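Local coordinates for GTPase-activating protein GYP1 (Saccharomyces cerevisiae, PDB 1FKM) that stimulates GTP hydrolysis by the Ypt/Rab GTPases Ypt1 and Ypt7 through its TBC domain, lending catalytic arginine and glutamine fingers in trans, at residues K66-S71 with D177-L182; H88-D93 with R115-W120; P102-K107 with F140-L145; Q110-R115 with D173-T178. All blocks are in the same frame, centred on the assembly; numbering follows the deposited sequence.

Interaction 1. Residues K66-S71 with D177-L182; sequences KEYRDS and DTFWCL
The carbonyl oxygen of Glu67, whose own side chain meets Trp180, takes two donors from Ser71: the backbone N, and OG at 2.8 Å, the two reaching Glu67 O from opposite faces of its plane. This contact belongs to the all-helical TBC domain, where residues 66-71 of helix 57-74 and 177-182 of helix 168-186 cross at 92°, the axes of these two segments approaching to 10.3 Å. With CG anti to the backbone N (chi1 -164°) and the chain extended beyond it, Glu67 runs past the benzo rim of Trp180 and brings OE2 to 3.2 Å from CH2, at the indole edge. The carboxylate is turned 56° from the indole plane. Trp180 NE1 bonds instead to the backbone O of Lys64, which holds the ring's rotation from its pyrrole side. Next to it, Tyr68 and Phe179 pack obliquely with ring centroids 5.7 Å apart, CD1 of the tyrosine touching CD2 of the phenylalanine at 3.9 Å. Beyond this apolar patch the Tyr68 hydroxyl is hydrogen-bonded to Glu175. Phe179 also backs its neighbour, its CE2 lying 3.6 Å above one face of the Trp180 indole, displaced toward the rim.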
# COMPACT_ATOMS: atom_id res chain seq x y z
N LYS A 66 -18.19 -14.36 -2.12
CA LYS A 66 -18.89 -15.14 -3.13
C LYS A 66 -18.82 -14.40 -4.47
O LYS A 66 -18.67 -15.02 -5.53
CB LYS A 66 -20.36 -15.33 -2.73
CG LYS A 66 -21.17 -16.14 -3.73
CD LYS A 66 -22.62 -16.29 -3.27
CE LYS A 66 -23.44 -17.06 -4.29
NZ LYS A 66 -23.49 -16.36 -5.60
N GLU A 67 -18.91 -13.08 -4.43
CA GLU A 67 -18.84 -12.26 -5.64
C GLU A 67 -17.47 -12.39 -6.30
O GLU A 67 -17.36 -12.45 -7.53
CB GLU A 67 -19.11 -10.78 -5.31
CG GLU A 67 -19.43 -9.93 -6.52
CD GLU A 67 -19.53 -8.45 -6.20
OE1 GLU A 67 -19.88 -8.11 -5.05
OE2 GLU A 67 -19.28 -7.63 -7.10
N TYR A 68 -16.42 -12.41 -5.48
CA TYR A 68 -15.06 -12.56 -6.00
C TYR A 68 -14.99 -13.87 -6.78
O TYR A 68 -14.54 -13.90 -7.93
CB TYR A 68 -14.07 -12.61 -4.84
CG TYR A 68 -12.66 -12.96 -5.27
CD1 TYR A 68 -11.88 -12.04 -5.96
CD2 TYR A 68 -12.13 -14.23 -5.01
CE1 TYR A 68 -10.59 -12.37 -6.39
CE2 TYR A 68 -10.83 -14.56 -5.43
CZ TYR A 68 -10.08 -13.63 -6.13
OH TYR A 68 -8.82 -13.94 -6.58
N ARG A 69 -15.43 -14.95 -6.14
CA ARG A 69 -15.43 -16.28 -6.74
C ARG A 69 -16.20 -16.32 -8.06
O ARG A 69 -15.70 -16.82 -9.07
CB ARG A 69 -16.03 -17.30 -5.76
CG ARG A 69 -15.17 -17.62 -4.55
CD ARG A 69 -15.87 -18.63 -3.65
NE ARG A 69 -15.00 -19.19 -2.62
CZ ARG A 69 -14.57 -18.54 -1.54
NH1 ARG A 69 -14.94 -17.28 -1.33
NH2 ARG A 69 -13.78 -19.15 -0.66
N ASP A 70 -17.43 -15.81 -8.04
CA ASP A 70 -18.26 -15.79 -9.23
C ASP A 70 -17.63 -14.98 -10.36
O ASP A 70 -17.64 -15.40 -11.52
CB ASP A 70 -19.65 -15.22 -8.93
CG ASP A 70 -20.42 -16.05 -7.92
OD1 ASP A 70 -20.16 -17.27 -7.83
OD2 ASP A 70 -21.29 -15.48 -7.23
N SER A 71 -17.08 -13.82 -10.01
CA SER A 71 -16.45 -12.97 -11.01
C SER A 71 -15.26 -13.67 -11.66
O SER A 71 -15.06 -13.58 -12.87
CB SER A 71 -15.97 -11.66 -10.36
OG SER A 71 -17.07 -10.92 -9.87
N ASP A 177 -10.77 -10.65 -0.01
CA ASP A 177 -10.58 -9.48 0.85
C ASP A 177 -9.48 -8.58 0.28
O ASP A 177 -9.63 -7.37 0.23
CB ASP A 177 -10.20 -9.90 2.27
CG ASP A 177 -11.33 -10.64 2.99
OD1 ASP A 177 -12.45 -10.72 2.44
OD2 ASP A 177 -11.08 -11.12 4.12
N THR A 178 -8.38 -9.20 -0.15
CA THR A 178 -7.25 -8.46 -0.71
C THR A 178 -7.70 -7.70 -1.96
O THR A 178 -7.41 -6.51 -2.12
CB THR A 178 -6.09 -9.43 -1.05
OG1 THR A 178 -5.68 -10.11 0.15
CG2 THR A 178 -4.90 -8.66 -1.62
N PHE A 179 -8.42 -8.40 -2.83
CA PHE A 179 -8.93 -7.82 -4.07
C PHE A 179 -9.84 -6.61 -3.85
O PHE A 179 -9.67 -5.56 -4.48
CB PHE A 179 -9.71 -8.88 -4.85
CG PHE A 179 -10.53 -8.32 -5.98
CD1 PHE A 179 -9.92 -7.88 -7.15
CD2 PHE A 179 -11.92 -8.19 -5.84
CE1 PHE A 179 -10.68 -7.31 -8.18
CE2 PHE A 179 -12.68 -7.62 -6.87
CZ PHE A 179 -12.07 -7.18 -8.03
N TRP A 180 -10.83 -6.75 -2.97
CA TRP A 180 -11.75 -5.65 -2.71
C TRP A 180 -11.06 -4.46 -2.03
O TRP A 180 -11.44 -3.31 -2.25
CB TRP A 180 -12.93 -6.12 -1.85
CG TRP A 180 -13.85 -7.07 -2.55
CD1 TRP A 180 -14.09 -8.37 -2.22
CD2 TRP A 180 -14.65 -6.79 -3.71
NE1 TRP A 180 -14.99 -8.92 -3.10
CE2 TRP A 180 -15.35 -7.98 -4.03
CE3 TRP A 180 -14.84 -5.66 -4.51
CZ2 TRP A 180 -16.23 -8.06 -5.11
CZ3 TRP A 180 -15.72 -5.74 -5.59
CH2 TRP A 180 -16.40 -6.94 -5.88
N CYS A 181 -10.07 -4.74 -1.19
CA CYS A 181 -9.35 -3.66 -0.53
C CYS A 181 -8.40 -2.98 -1.50
O CYS A 181 -8.24 -1.76 -1.46
CB CYS A 181 -8.62 -4.17 0.71
SG CYS A 181 -9.77 -4.62 2.05
N LEU A 182 -7.78 -3.76 -2.38
CA LEU A 182 -6.89 -3.19 -3.39
C LEU A 182 -7.75 -2.28 -4.26
O LEU A 182 -7.35 -1.18 -4.64
CB LEU A 182 -6.28 -4.28 -4.28
CG LEU A 182 -5.52 -3.77 -5.51
CD1 LEU A 182 -4.28 -2.99 -5.07
CD2 LEU A 182 -5.12 -4.94 -6.39

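Interaction 2. Residues H88-D93 with R115-W120; sequences HQIEID and RILYLW
Ile90 fits its side chain between Leu117 and Tyr118, joining helix 83-93 to helix 107-123 within the helical TBC domain. The two helices come close here, with 7.0 Å between the CA atoms of Ile90 and Tyr118. From CA, the CB of Ile90 is directed at helix 107-123 and sends out two branches. The short branch, CG2, lies 4.1 Å from Leu117 CB, a plain apolar touch in which the two side chains pass at a slant; on the same helix, Gln114 OE1 also approaches this methyl. The longer branch starts with CG1 anti to the carbonyl carbon (chi1 -67°) and continues extended, which carries CD1 straight onto the opposing backbone. There the methyl rests 3.7 Å from Leu117 C and 3.4 Å from Tyr118 CA, so it packs against main chain as much as against side chains. Nothing polar crosses this interface. Its surroundings are the catalytic part of the domain: the side chain of Ile90 lies about 10 Å from that of the arginine finger Arg96, and the side chain of Leu117 about 9 Å from that of the glutamine finger Gln131. Asp93, one turn after Ile90, forms a salt bridge with Arg96. The Tyr118 ring, packed edge-to-face with Trp87, presents its rim to the isoleucine, whose CD1 is 4.0 Å from Tyr118 CB.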
# COMPACT_ATOMS: atom_id res chain seq x y z
N HIS A 88 -1.18 -13.19 -19.32
CA HIS A 88 0.25 -13.43 -19.54
C HIS A 88 1.10 -12.21 -19.16
O HIS A 88 2.22 -12.35 -18.70
CB HIS A 88 0.49 -13.85 -20.99
CG HIS A 88 0.02 -15.24 -21.28
ND1 HIS A 88 -0.48 -15.62 -22.51
CD2 HIS A 88 -0.02 -16.34 -20.50
CE1 HIS A 88 -0.81 -16.90 -22.47
NE2 HIS A 88 -0.54 -17.36 -21.26
N GLN A 89 0.54 -11.02 -19.36
CA GLN A 89 1.24 -9.79 -19.01
C GLN A 89 1.48 -9.76 -17.50
O GLN A 89 2.52 -9.30 -17.03
CB GLN A 89 0.39 -8.60 -19.45
CG GLN A 89 0.77 -7.27 -18.88
CD GLN A 89 -0.15 -6.16 -19.37
OE1 GLN A 89 -1.36 -6.34 -19.45
NE2 GLN A 89 0.43 -5.02 -19.71
N ILE A 90 0.51 -10.27 -16.74
CA ILE A 90 0.63 -10.30 -15.28
C ILE A 90 1.57 -11.41 -14.85
O ILE A 90 2.31 -11.28 -13.87
CB ILE A 90 -0.74 -10.52 -14.63
CG1 ILE A 90 -1.63 -9.30 -14.88
CG2 ILE A 90 -0.60 -10.79 -13.13
CD1 ILE A 90 -3.06 -9.52 -14.51
N GLU A 91 1.54 -12.50 -15.59
CA GLU A 91 2.37 -13.67 -15.34
C GLU A 91 3.85 -13.29 -15.40
O GLU A 91 4.68 -13.86 -14.70
CB GLU A 91 2.08 -14.73 -16.40
CG GLU A 91 2.89 -16.00 -16.29
CD GLU A 91 2.72 -16.88 -17.51
OE1 GLU A 91 1.57 -17.17 -17.88
OE2 GLU A 91 3.75 -17.27 -18.10
N ILE A 92 4.16 -12.31 -16.25
CA ILE A 92 5.52 -11.84 -16.41
C ILE A 92 6.03 -11.07 -15.18
O ILE A 92 7.23 -11.10 -14.88
CB ILE A 92 5.64 -10.94 -17.66
CG1 ILE A 92 5.40 -11.79 -18.91
CG2 ILE A 92 6.99 -10.26 -17.71
CD1 ILE A 92 5.34 -10.99 -20.20
N ASP A 93 5.14 -10.38 -14.48
CA ASP A 93 5.54 -9.61 -13.31
C ASP A 93 5.44 -10.30 -11.95
O ASP A 93 6.22 -10.01 -11.04
CB ASP A 93 4.76 -8.29 -13.25
CG ASP A 93 5.31 -7.24 -14.19
OD1 ASP A 93 6.27 -7.55 -14.93
OD2 ASP A 93 4.77 -6.11 -14.19
N ARG A 115 -4.41 -14.19 -9.77
CA ARG A 115 -5.86 -14.09 -9.86
C ARG A 115 -6.38 -12.73 -9.41
O ARG A 115 -7.26 -12.14 -10.05
CB ARG A 115 -6.53 -15.19 -9.03
CG ARG A 115 -6.32 -16.61 -9.56
CD ARG A 115 -7.18 -17.62 -8.81
NE ARG A 115 -6.66 -17.95 -7.49
CZ ARG A 115 -5.80 -18.93 -7.24
NH1 ARG A 115 -5.35 -19.69 -8.24
NH2 ARG A 115 -5.39 -19.18 -6.00
N ILE A 116 -5.85 -12.24 -8.30
CA ILE A 116 -6.26 -10.93 -7.78
C ILE A 116 -6.01 -9.82 -8.79
O ILE A 116 -6.90 -9.02 -9.09
CB ILE A 116 -5.51 -10.60 -6.47
CG1 ILE A 116 -5.94 -11.57 -5.36
CG2 ILE A 116 -5.80 -9.16 -6.06
CD1 ILE A 116 -5.08 -11.49 -4.09
N LEU A 117 -4.79 -9.77 -9.31
CA LEU A 117 -4.43 -8.73 -10.26
C LEU A 117 -5.17 -8.88 -11.58
O LEU A 117 -5.53 -7.88 -12.21
CB LEU A 117 -2.93 -8.72 -10.51
CG LEU A 117 -2.09 -8.38 -9.27
CD1 LEU A 117 -0.61 -8.47 -9.61
CD2 LEU A 117 -2.44 -6.98 -8.79
N TYR A 118 -5.38 -10.12 -12.00
CA TYR A 118 -6.07 -10.38 -13.25
C TYR A 118 -7.50 -9.85 -13.17
O TYR A 118 -7.97 -9.16 -14.08
CB TYR A 118 -6.09 -11.88 -13.55
CG TYR A 118 -6.84 -12.23 -14.81
CD1 TYR A 118 -6.37 -11.83 -16.07
CD2 TYR A 118 -8.03 -12.96 -14.76
CE1 TYR A 118 -7.07 -12.15 -17.24
CE2 TYR A 118 -8.74 -13.29 -15.92
CZ TYR A 118 -8.25 -12.87 -17.15
OH TYR A 118 -8.96 -13.17 -18.30
N LEU A 119 -8.19 -10.17 -12.08
CA LEU A 119 -9.57 -9.72 -11.92
C LEU A 119 -9.67 -8.20 -11.89
O LEU A 119 -10.57 -7.62 -12.50
CB LEU A 119 -10.18 -10.30 -10.64
CG LEU A 119 -11.66 -9.93 -10.43
CD1 LEU A 119 -12.49 -10.39 -11.63
CD2 LEU A 119 -12.18 -10.56 -9.15
N TRP A 120 -8.74 -7.55 -11.19
CA TRP A 120 -8.77 -6.09 -11.13
C TRP A 120 -8.52 -5.52 -12.53
O TRP A 120 -9.19 -4.57 -12.95
CB TRP A 120 -7.70 -5.55 -10.17
CG TRP A 120 -7.76 -4.05 -10.03
CD1 TRP A 120 -8.49 -3.35 -9.11
CD2 TRP A 120 -7.13 -3.08 -10.88
NE1 TRP A 120 -8.35 -2.00 -9.33
CE2 TRP A 120 -7.52 -1.81 -10.41
CE3 TRP A 120 -6.28 -3.17 -11.99
CZ2 TRP A 120 -7.09 -0.62 -11.02
CZ3 TRP A 120 -5.86 -1.99 -12.59
CH2 TRP A 120 -6.26 -0.74 -12.11

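Interaction 3. Residues P102-K107 with F140-L145; sequences PLYQFK and FFETFL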
# COMPACT_ATOMS: atom_id res chain seq x y z
N PRO A 102 10.89 -14.15 0.72
CA PRO A 102 10.57 -15.56 0.44
C PRO A 102 9.11 -15.85 0.13
O PRO A 102 8.79 -16.62 -0.78
CB PRO A 102 11.05 -16.28 1.70
CG PRO A 102 12.24 -15.46 2.10
CD PRO A 102 11.72 -14.05 1.94
N LEU A 103 8.22 -15.25 0.91
CA LEU A 103 6.79 -15.46 0.74
C LEU A 103 6.35 -15.39 -0.73
O LEU A 103 5.54 -16.20 -1.19
CB LEU A 103 6.01 -14.40 1.54
CG LEU A 103 4.48 -14.43 1.41
CD1 LEU A 103 3.94 -15.69 2.08
CD2 LEU A 103 3.88 -13.18 2.05
N TYR A 104 6.90 -14.43 -1.46
CA TYR A 104 6.50 -14.23 -2.84
C TYR A 104 7.00 -15.20 -3.88
O TYR A 104 6.60 -15.12 -5.04
CB TYR A 104 6.77 -12.76 -3.23
CG TYR A 104 6.00 -11.82 -2.32
CD1 TYR A 104 4.66 -11.52 -2.57
CD2 TYR A 104 6.56 -11.36 -1.12
CE1 TYR A 104 3.89 -10.80 -1.65
CE2 TYR A 104 5.80 -10.63 -0.20
CZ TYR A 104 4.46 -10.36 -0.47
OH TYR A 104 3.69 -9.69 0.46
N GLN A 105 7.84 -16.15 -3.48
CA GLN A 105 8.31 -17.14 -4.44
C GLN A 105 7.49 -18.42 -4.33
O GLN A 105 7.59 -19.29 -5.19
CB GLN A 105 9.80 -17.45 -4.25
CG GLN A 105 10.72 -16.34 -4.74
CD GLN A 105 10.95 -15.26 -3.71
OE1 GLN A 105 11.58 -15.51 -2.68
NE2 GLN A 105 10.45 -14.06 -3.97
N PHE A 106 6.68 -18.53 -3.28
CA PHE A 106 5.84 -19.71 -3.12
C PHE A 106 4.81 -19.72 -4.24
O PHE A 106 4.23 -18.68 -4.56
CB PHE A 106 5.15 -19.70 -1.76
CG PHE A 106 6.07 -19.94 -0.61
CD1 PHE A 106 6.89 -21.07 -0.58
CD2 PHE A 106 6.13 -19.04 0.46
CE1 PHE A 106 7.76 -21.30 0.50
CE2 PHE A 106 6.98 -19.26 1.53
CZ PHE A 106 7.80 -20.39 1.55
N LYS A 107 4.58 -20.88 -4.84
CA LYS A 107 3.62 -20.99 -5.93
C LYS A 107 2.20 -20.64 -5.53
O LYS A 107 1.45 -20.08 -6.33
CB LYS A 107 3.64 -22.40 -6.53
CG LYS A 107 4.77 -22.62 -7.53
CD LYS A 107 4.65 -21.65 -8.71
CE LYS A 107 5.80 -21.82 -9.69
NZ LYS A 107 5.72 -20.84 -10.81
N PHE A 140 -1.37 -5.45 1.58
CA PHE A 140 -2.70 -5.93 1.95
C PHE A 140 -2.66 -7.45 2.09
O PHE A 140 -3.13 -8.00 3.08
CB PHE A 140 -3.73 -5.59 0.86
CG PHE A 140 -4.20 -4.17 0.89
CD1 PHE A 140 -4.71 -3.60 2.05
CD2 PHE A 140 -4.15 -3.39 -0.27
CE1 PHE A 140 -5.16 -2.29 2.07
CE2 PHE A 140 -4.60 -2.08 -0.26
CZ PHE A 140 -5.11 -1.53 0.91
N PHE A 141 -2.12 -8.11 1.06
CA PHE A 141 -2.04 -9.57 1.03
C PHE A 141 -1.33 -10.10 2.26
O PHE A 141 -1.86 -10.96 2.96
CB PHE A 141 -1.29 -10.04 -0.23
CG PHE A 141 -1.27 -11.54 -0.39
CD1 PHE A 141 -2.40 -12.23 -0.83
CD2 PHE A 141 -0.14 -12.27 -0.05
CE1 PHE A 141 -2.40 -13.62 -0.93
CE2 PHE A 141 -0.13 -13.67 -0.15
CZ PHE A 141 -1.26 -14.34 -0.58
N GLU A 142 -0.14 -9.58 2.50
CA GLU A 142 0.68 -10.01 3.63
C GLU A 142 0.03 -9.73 4.98
O GLU A 142 0.02 -10.59 5.86
CB GLU A 142 2.05 -9.32 3.53
CG GLU A 142 2.98 -9.61 4.67
CD GLU A 142 4.40 -9.16 4.36
OE1 GLU A 142 4.78 -9.15 3.16
OE2 GLU A 142 5.13 -8.84 5.31
N THR A 143 -0.52 -8.53 5.16
CA THR A 143 -1.18 -8.19 6.42
C THR A 143 -2.43 -9.04 6.66
O THR A 143 -2.67 -9.53 7.77
CB THR A 143 -1.57 -6.70 6.44
OG1 THR A 143 -0.37 -5.91 6.34
CG2 THR A 143 -2.30 -6.34 7.72
N PHE A 144 -3.24 -9.24 5.62
CA PHE A 144 -4.44 -10.05 5.78
C PHE A 144 -4.09 -11.51 6.05
O PHE A 144 -4.85 -12.23 6.70
CB PHE A 144 -5.32 -9.92 4.54
CG PHE A 144 -5.91 -8.55 4.36
CD1 PHE A 144 -5.77 -7.59 5.36
CD2 PHE A 144 -6.60 -8.22 3.20
CE1 PHE A 144 -6.30 -6.31 5.20
CE2 PHE A 144 -7.13 -6.95 3.03
CZ PHE A 144 -6.98 -5.99 4.04
N LEU A 145 -2.93 -11.94 5.57
CA LEU A 145 -2.47 -13.31 5.78
C LEU A 145 -2.21 -13.56 7.26
O LEU A 145 -2.41 -14.66 7.74
CB LEU A 145 -1.15 -13.56 5.03
CG LEU A 145 -1.06 -14.45 3.80
CD1 LEU A 145 0.40 -14.55 3.39
CD2 LEU A 145 -1.62 -15.84 4.08
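A 3-10 turn at residues 102-105, just ahead of helix 107-123 in the TBC domain, sets Leu103 and Tyr104 against helix 133-145. It belongs to the connection from helix 83-93 that also carries the arginine finger Arg96, whose side chain is about 9 Å from that of Tyr104. The polar half of the contact is one hydrogen bond: Tyr104 OH donates to Glu142 OE1 at 3.0 Å, reaching the anti lone pair of that oxygen, on the side away from OE2. OE1 lies in the plane of the phenol ring at its edge, while the carboxylate plane is turned 41° from it. Glu142 swings its CG beside its own carbonyl carbon (chi1 177°) and then runs straight out, crossing the tyrosine at about a right angle and leaving Glu142 CB 3.5 Å from the hydroxyl. The apolar half is made by two leucines that meet tip to tip, Leu103 CD1 lying 3.9 Å from Leu145 CD1. Met247 of helix 247-261 touches both Tyr104 and Glu142. A phenylalanine in place of Tyr104 would keep the ring but would probably leave the buried OE1 without this donor. Because Glu142 OE2 also lies close to Glu158 OE2, the two acids may share a proton or have raised pKa values, and the phenol donor probably offsets part of the negative charge there.

Interaction 4. Residues Q110-R115 with D173-T178; sequences QNSLQR and DLEADT
Glu175 and Arg115 form a side-on salt bridge between helix 168-186 and helix 107-123, two neighbouring helices of the TBC domain core. The tight part centres on the buried carboxylate. Arg115 NE donates to Glu175 OE1 at 2.9 Å along a nearly straight path (172°), and Arg115 NH2 donates to OE2 at 2.6 Å. Both oxygens are met on their syn sides, though somewhat out of the carboxylate plane, since the two flat groups are tilted by 29°. A bend at chi3 (-77°) turns the guanidinium so that its NE edge, rather than its far end, faces the acid. Ser112 comes to the same oxygen, its OG lying 2.8 Å from Glu175 OE2, with Ser108 O also within its reach. The helices are close at this point, the CA atoms of Ser112 and Glu175 being 6.4 Å apart. OE1 has Tyr68 as a further partner, and so many donors are likely to keep the acid ionised despite its burial. Were Glu175 an alanine, the Arg115 charge would probably lose its mate here and the guanidinium would be freer to turn.

Away from this knot the contact slackens. Leu174 and Thr178 barely meet the other helix, Leu174 turning instead to Phe141 and Phe144 of helix 133-145, and on the solvent side the side chain of the exposed Asn111 ends well clear of helix 168-186. Its backbone still borders the arginine: Asn111 O lies 3.5 Å above the centre of one face of the Arg115 guanidinium.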
# COMPACT_ATOMS: atom_id res chain seq x y z
N GLN A 110 2.07 -16.88 -5.66
CA GLN A 110 2.10 -16.39 -7.02
C GLN A 110 0.75 -16.57 -7.71
O GLN A 110 0.26 -15.66 -8.37
CB GLN A 110 3.20 -17.10 -7.82
CG GLN A 110 4.60 -16.59 -7.50
CD GLN A 110 5.68 -17.37 -8.22
OE1 GLN A 110 5.45 -17.90 -9.31
NE2 GLN A 110 6.87 -17.41 -7.64
N ASN A 111 0.15 -17.75 -7.54
CA ASN A 111 -1.15 -18.03 -8.15
C ASN A 111 -2.25 -17.15 -7.56
O ASN A 111 -3.17 -16.72 -8.28
CB ASN A 111 -1.52 -19.51 -7.97
CG ASN A 111 -0.55 -20.44 -8.69
OD1 ASN A 111 -0.10 -20.15 -9.79
ND2 ASN A 111 -0.26 -21.58 -8.07
N SER A 112 -2.18 -16.87 -6.26
CA SER A 112 -3.18 -16.03 -5.62
C SER A 112 -3.08 -14.60 -6.14
O SER A 112 -4.10 -14.00 -6.50
CB SER A 112 -3.00 -16.02 -4.10
OG SER A 112 -3.51 -17.21 -3.51
N LEU A 113 -1.87 -14.06 -6.19
CA LEU A 113 -1.68 -12.69 -6.68
C LEU A 113 -2.04 -12.58 -8.15
O LEU A 113 -2.57 -11.57 -8.60
CB LEU A 113 -0.23 -12.24 -6.45
CG LEU A 113 0.19 -12.14 -4.97
CD1 LEU A 113 1.62 -11.59 -4.88
CD2 LEU A 113 -0.78 -11.22 -4.21
N GLN A 114 -1.78 -13.64 -8.91
CA GLN A 114 -2.10 -13.66 -10.34
C GLN A 114 -3.61 -13.45 -10.52
O GLN A 114 -4.04 -12.62 -11.34
CB GLN A 114 -1.67 -15.00 -10.94
CG GLN A 114 -2.11 -15.28 -12.38
CD GLN A 114 -1.33 -14.50 -13.42
OE1 GLN A 114 -0.11 -14.32 -13.30
NE2 GLN A 114 -2.01 -14.05 -14.46
N ARG A 115 -4.41 -14.19 -9.77
CA ARG A 115 -5.86 -14.09 -9.86
C ARG A 115 -6.38 -12.73 -9.41
O ARG A 115 -7.26 -12.14 -10.05
CB ARG A 115 -6.53 -15.19 -9.03
CG ARG A 115 -6.32 -16.61 -9.56
CD ARG A 115 -7.18 -17.62 -8.81
NE ARG A 115 -6.66 -17.95 -7.49
CZ ARG A 115 -5.80 -18.93 -7.24
NH1 ARG A 115 -5.35 -19.69 -8.24
NH2 ARG A 115 -5.39 -19.18 -6.00
N ASP A 173 -10.81 -16.80 0.32
CA ASP A 173 -11.42 -15.73 1.12
C ASP A 173 -10.39 -14.60 1.26
O ASP A 173 -10.74 -13.43 1.18
CB ASP A 173 -11.78 -16.21 2.53
CG ASP A 173 -12.94 -17.18 2.55
OD1 ASP A 173 -13.74 -17.20 1.58
OD2 ASP A 173 -13.06 -17.93 3.54
N LEU A 174 -9.14 -14.97 1.50
CA LEU A 174 -8.04 -14.02 1.64
C LEU A 174 -7.89 -13.23 0.34
O LEU A 174 -7.72 -12.01 0.34
CB LEU A 174 -6.74 -14.76 1.96
CG LEU A 174 -5.43 -13.95 1.87
CD1 LEU A 174 -5.42 -12.90 2.97
CD2 LEU A 174 -4.24 -14.87 1.99
N GLU A 175 -7.94 -13.95 -0.78
CA GLU A 175 -7.83 -13.35 -2.11
C GLU A 175 -8.93 -12.32 -2.32
O GLU A 175 -8.68 -11.23 -2.83
CB GLU A 175 -7.94 -14.43 -3.20
CG GLU A 175 -6.65 -15.19 -3.46
CD GLU A 175 -6.84 -16.33 -4.47
OE1 GLU A 175 -7.64 -16.18 -5.41
OE2 GLU A 175 -6.16 -17.36 -4.31
N ALA A 176 -10.15 -12.68 -1.95
CA ALA A 176 -11.30 -11.78 -2.10
C ALA A 176 -11.12 -10.50 -1.28
O ALA A 176 -11.30 -9.39 -1.80
CB ALA A 176 -12.57 -12.51 -1.68
N ASP A 177 -10.77 -10.65 -0.01
CA ASP A 177 -10.58 -9.48 0.85
C ASP A 177 -9.48 -8.58 0.28
O ASP A 177 -9.63 -7.37 0.23
CB ASP A 177 -10.20 -9.90 2.27
CG ASP A 177 -11.33 -10.64 2.99
OD1 ASP A 177 -12.45 -10.72 2.44
OD2 ASP A 177 -11.08 -11.12 4.12
N THR A 178 -8.38 -9.20 -0.15
CA THR A 178 -7.25 -8.46 -0.71
C THR A 178 -7.70 -7.70 -1.96
O THR A 178 -7.41 -6.51 -2.12
CB THR A 178 -6.09 -9.43 -1.05
OG1 THR A 178 -5.68 -10.11 0.15
CG2 THR A 178 -4.90 -8.66 -1.62

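How the interactions relate
Following the chain from the N terminus, the first of the contacting segments lies on helix 57-74, and interaction 1 ties it to helix 168-186, closing the longest loop, with 105 residues between its segments. Nested inside are interaction 2, a short closure of 21 residues between helices 83-93 and 107-123, and interaction 3, which joins the turn before helix 107-123 to helix 133-145. These two cross. Interaction 4 crosses both, running from helix 107-123 to helix 168-186, where it shares Asp177 and Thr178 with interaction 1; Arg115 is common to interactions 2 and 4. Helices 107-123 and 168-186 each take part in two of the contacts, and interactions 2 and 3 lie near the catalytic fingers.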